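Side-chain contact in beta-galactosidase BgaB (Bifidobacterium adolescentis, PDB 5VYM), which hydrolyses terminal beta-galactose from transgalactooligosaccharides, with a strong preference for Gal(beta1-4)Gal linkages; this chain is its trimerisation domain alone: residues 72-77 / 104-109. Residues are numbered along the deposited sequence; the frame is centred on the assembly and turned at random.
Sequences LSAADT and HTWLGG
At the capped N-terminus of helix 74-85, in the trimerisation domain of this family 42 beta-galactosidase, the indole of Trp-106 meets the turn Leu-72 to Ala-74 edge-on. Trp-106 NE1 donates to Leu-72 O at 2.9 Å, almost in line with the carbonyl (C=O...N angle 165°), with the oxygen only 6° out of the ring plane. The same edge continues past the helix start: Trp-106 CZ2 lies 3.9 Å from Ala-74 N, and its CH2 meets Ala-74 CB at 4.1 Å. With CG anti to its own carbonyl carbon (chi1 -85°), the tryptophan sends its ring out from the loop toward the helix. Behind that edge the turn is well fixed, since Ser-73 OG caps Asp-76 N at 3.2 Å and the amide and hydroxyl of Thr-77 reach Ser-73 O from the two sides of its peptide plane. A leucine in place of Trp-106 would probably leave the Leu-72 carbonyl without this donor and open a gap beside Ala-74. The backbone bond of Leu-72 with Ile-99 ties the long loop between strand 89-93 and helix 117-122 a second time to the start of helix 74-85, which leads into that strand, while Trp-106 with Leu-98 braces the loop itself.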
ATOM      1  N   LEU B  72       6.380 -14.482   3.398  1.00 33.30           N
ATOM      2  CA  LEU B  72       6.738 -13.080   3.221  1.00 30.52           C
ATOM      3  C   LEU B  72       6.577 -12.376   4.556  1.00 34.12           C
ATOM      4  O   LEU B  72       5.461 -12.268   5.073  1.00 37.91           O
ATOM      5  CB  LEU B  72       5.872 -12.405   2.156  1.00 33.57           C
ATOM      6  CG  LEU B  72       6.455 -12.275   0.748  1.00 42.50           C
ATOM      7  CD1 LEU B  72       5.579 -11.365  -0.100  1.00 38.41           C
ATOM      8  CD2 LEU B  72       7.885 -11.759   0.798  1.00 43.58           C
ATOM      9  N   SER B  73       7.689 -11.909   5.116  1.00 33.95           N
ATOM     10  CA  SER B  73       7.628 -11.113   6.327  1.00 34.16           C
ATOM     11  C   SER B  73       7.017  -9.747   6.023  1.00 37.13           C
ATOM     12  O   SER B  73       6.879  -9.339   4.866  1.00 36.93           O
ATOM     13  CB  SER B  73       9.022 -10.951   6.932  1.00 35.16           C
ATOM     14  OG  SER B  73       9.903 -10.332   6.012  1.00 41.61           O
ATOM     15  N   ALA B  74       6.637  -9.036   7.086  1.00 36.19           N
ATOM     16  CA  ALA B  74       6.151  -7.673   6.910  1.00 38.88           C
ATOM     17  C   ALA B  74       7.239  -6.777   6.332  1.00 36.36           C
ATOM     18  O   ALA B  74       6.970  -5.947   5.456  1.00 35.81           O
ATOM     19  CB  ALA B  74       5.645  -7.117   8.241  1.00 23.63           C
ATOM     20  N   ALA B  75       8.479  -6.946   6.799  1.00 28.32           N
ATOM     21  CA  ALA B  75       9.575  -6.114   6.315  1.00 26.70           C
ATOM     22  C   ALA B  75       9.847  -6.361   4.837  1.00 36.04           C
ATOM     23  O   ALA B  75      10.169  -5.427   4.095  1.00 41.32           O
ATOM     24  CB  ALA B  75      10.832  -6.372   7.143  1.00 25.56           C
ATOM     25  N   ASP B  76       9.722  -7.611   4.389  1.00 35.94           N
ATOM     26  CA  ASP B  76       9.959  -7.907   2.979  1.00 38.31           C
ATOM     27  C   ASP B  76       8.820  -7.397   2.106  1.00 35.91           C
ATOM     28  O   ASP B  76       9.054  -6.929   0.985  1.00 27.91           O
ATOM     29  CB  ASP B  76      10.170  -9.408   2.782  1.00 38.61           C
ATOM     30  CG  ASP B  76      11.556  -9.863   3.205  1.00 48.63           C
ATOM     31  OD1 ASP B  76      12.470  -9.012   3.272  1.00 47.71           O
ATOM     32  OD2 ASP B  76      11.736 -11.072   3.463  1.00 53.30           O
ATOM     33  N   THR B  77       7.580  -7.479   2.595  1.00 36.02           N
ATOM     34  CA  THR B  77       6.469  -6.866   1.874  1.00 34.55           C
ATOM     35  C   THR B  77       6.662  -5.358   1.770  1.00 41.12           C
ATOM     36  O   THR B  77       6.340  -4.748   0.743  1.00 39.42           O
ATOM     37  CB  THR B  77       5.143  -7.196   2.564  1.00 27.42           C
ATOM     38  OG1 THR B  77       5.027  -8.613   2.731  1.00 40.20           O
ATOM     39  CG2 THR B  77       3.970  -6.703   1.733  1.00 24.94           C
ATOM     40  N   HIS B 104       3.062 -18.324  10.433  1.00 35.20           N
ATOM     41  CA  HIS B 104       1.651 -18.145  10.738  1.00 36.72           C
ATOM     42  C   HIS B 104       0.938 -17.614   9.503  1.00 37.95           C
ATOM     43  O   HIS B 104       1.483 -16.779   8.773  1.00 38.61           O
ATOM     44  CB  HIS B 104       1.447 -17.175  11.906  1.00 39.25           C
ATOM     45  CG  HIS B 104       1.880 -17.717  13.232  1.00 50.60           C
ATOM     46  ND1 HIS B 104       1.187 -18.708  13.893  1.00 54.76           N
ATOM     47  CD2 HIS B 104       2.927 -17.395  14.027  1.00 54.69           C
ATOM     48  CE1 HIS B 104       1.793 -18.980  15.034  1.00 56.98           C
ATOM     49  NE2 HIS B 104       2.852 -18.196  15.140  1.00 57.31           N
ATOM     50  N   THR B 105      -0.280 -18.097   9.272  1.00 40.37           N
ATOM     51  CA  THR B 105      -1.054 -17.640   8.126  1.00 34.00           C
ATOM     52  C   THR B 105      -1.381 -16.157   8.260  1.00 40.99           C
ATOM     53  O   THR B 105      -1.881 -15.711   9.297  1.00 42.68           O
ATOM     54  CB  THR B 105      -2.343 -18.452   7.999  1.00 28.80           C
ATOM     55  OG1 THR B 105      -2.023 -19.826   7.750  1.00 43.64           O
ATOM     56  CG2 THR B 105      -3.196 -17.924   6.859  1.00 27.67           C
ATOM     57  N   TRP B 106      -1.086 -15.392   7.208  1.00 39.39           N
ATOM     58  CA  TRP B 106      -1.477 -13.989   7.177  1.00 33.06           C
ATOM     59  C   TRP B 106      -2.994 -13.868   7.223  1.00 41.06           C
ATOM     60  O   TRP B 106      -3.704 -14.463   6.405  1.00 39.85           O
ATOM     61  CB  TRP B 106      -0.940 -13.303   5.920  1.00 31.50           C
ATOM     62  CG  TRP B 106       0.460 -12.782   6.034  1.00 38.21           C
ATOM     63  CD1 TRP B 106       1.576 -13.299   5.444  1.00 40.93           C
ATOM     64  CD2 TRP B 106       0.893 -11.628   6.767  1.00 40.67           C
ATOM     65  NE1 TRP B 106       2.677 -12.545   5.769  1.00 40.54           N
ATOM     66  CE2 TRP B 106       2.286 -11.513   6.582  1.00 42.76           C
ATOM     67  CE3 TRP B 106       0.239 -10.685   7.568  1.00 35.80           C
ATOM     68  CZ2 TRP B 106       3.036 -10.493   7.165  1.00 38.52           C
ATOM     69  CZ3 TRP B 106       0.987  -9.672   8.146  1.00 30.70           C
ATOM     70  CH2 TRP B 106       2.370  -9.586   7.942  1.00 34.48           C
ATOM     71  N   LEU B 107      -3.489 -13.093   8.181  1.00 38.12           N
ATOM     72  CA  LEU B 107      -4.918 -12.904   8.379  1.00 39.43           C
ATOM     73  C   LEU B 107      -5.377 -11.597   7.744  1.00 35.52           C
ATOM     74  O   LEU B 107      -4.587 -10.671   7.545  1.00 43.16           O
ATOM     75  CB  LEU B 107      -5.264 -12.902   9.869  1.00 42.52           C
ATOM     76  CG  LEU B 107      -4.812 -14.108  10.690  1.00 44.61           C
ATOM     77  CD1 LEU B 107      -5.047 -13.845  12.166  1.00 43.26           C
ATOM     78  CD2 LEU B 107      -5.533 -15.369  10.238  1.00 25.61           C
ATOM     79  N   GLY B 108      -6.667 -11.534   7.416  1.00 36.56           N
ATOM     80  CA  GLY B 108      -7.287 -10.315   6.928  1.00 36.93           C
ATOM     81  C   GLY B 108      -7.645 -10.294   5.452  1.00 41.13           C
ATOM     82  O   GLY B 108      -8.161  -9.275   4.979  1.00 45.11           O
ATOM     83  N   GLY B 109      -7.402 -11.370   4.705  1.00 38.53           N
ATOM     84  CA  GLY B 109      -7.746 -11.384   3.293  1.00 34.70           C
ATOM     85  C   GLY B 109      -6.662 -11.967   2.402  1.00 38.52           C
ATOM     86  O   GLY B 109      -5.590 -12.345   2.886  1.00 40.25           O
TER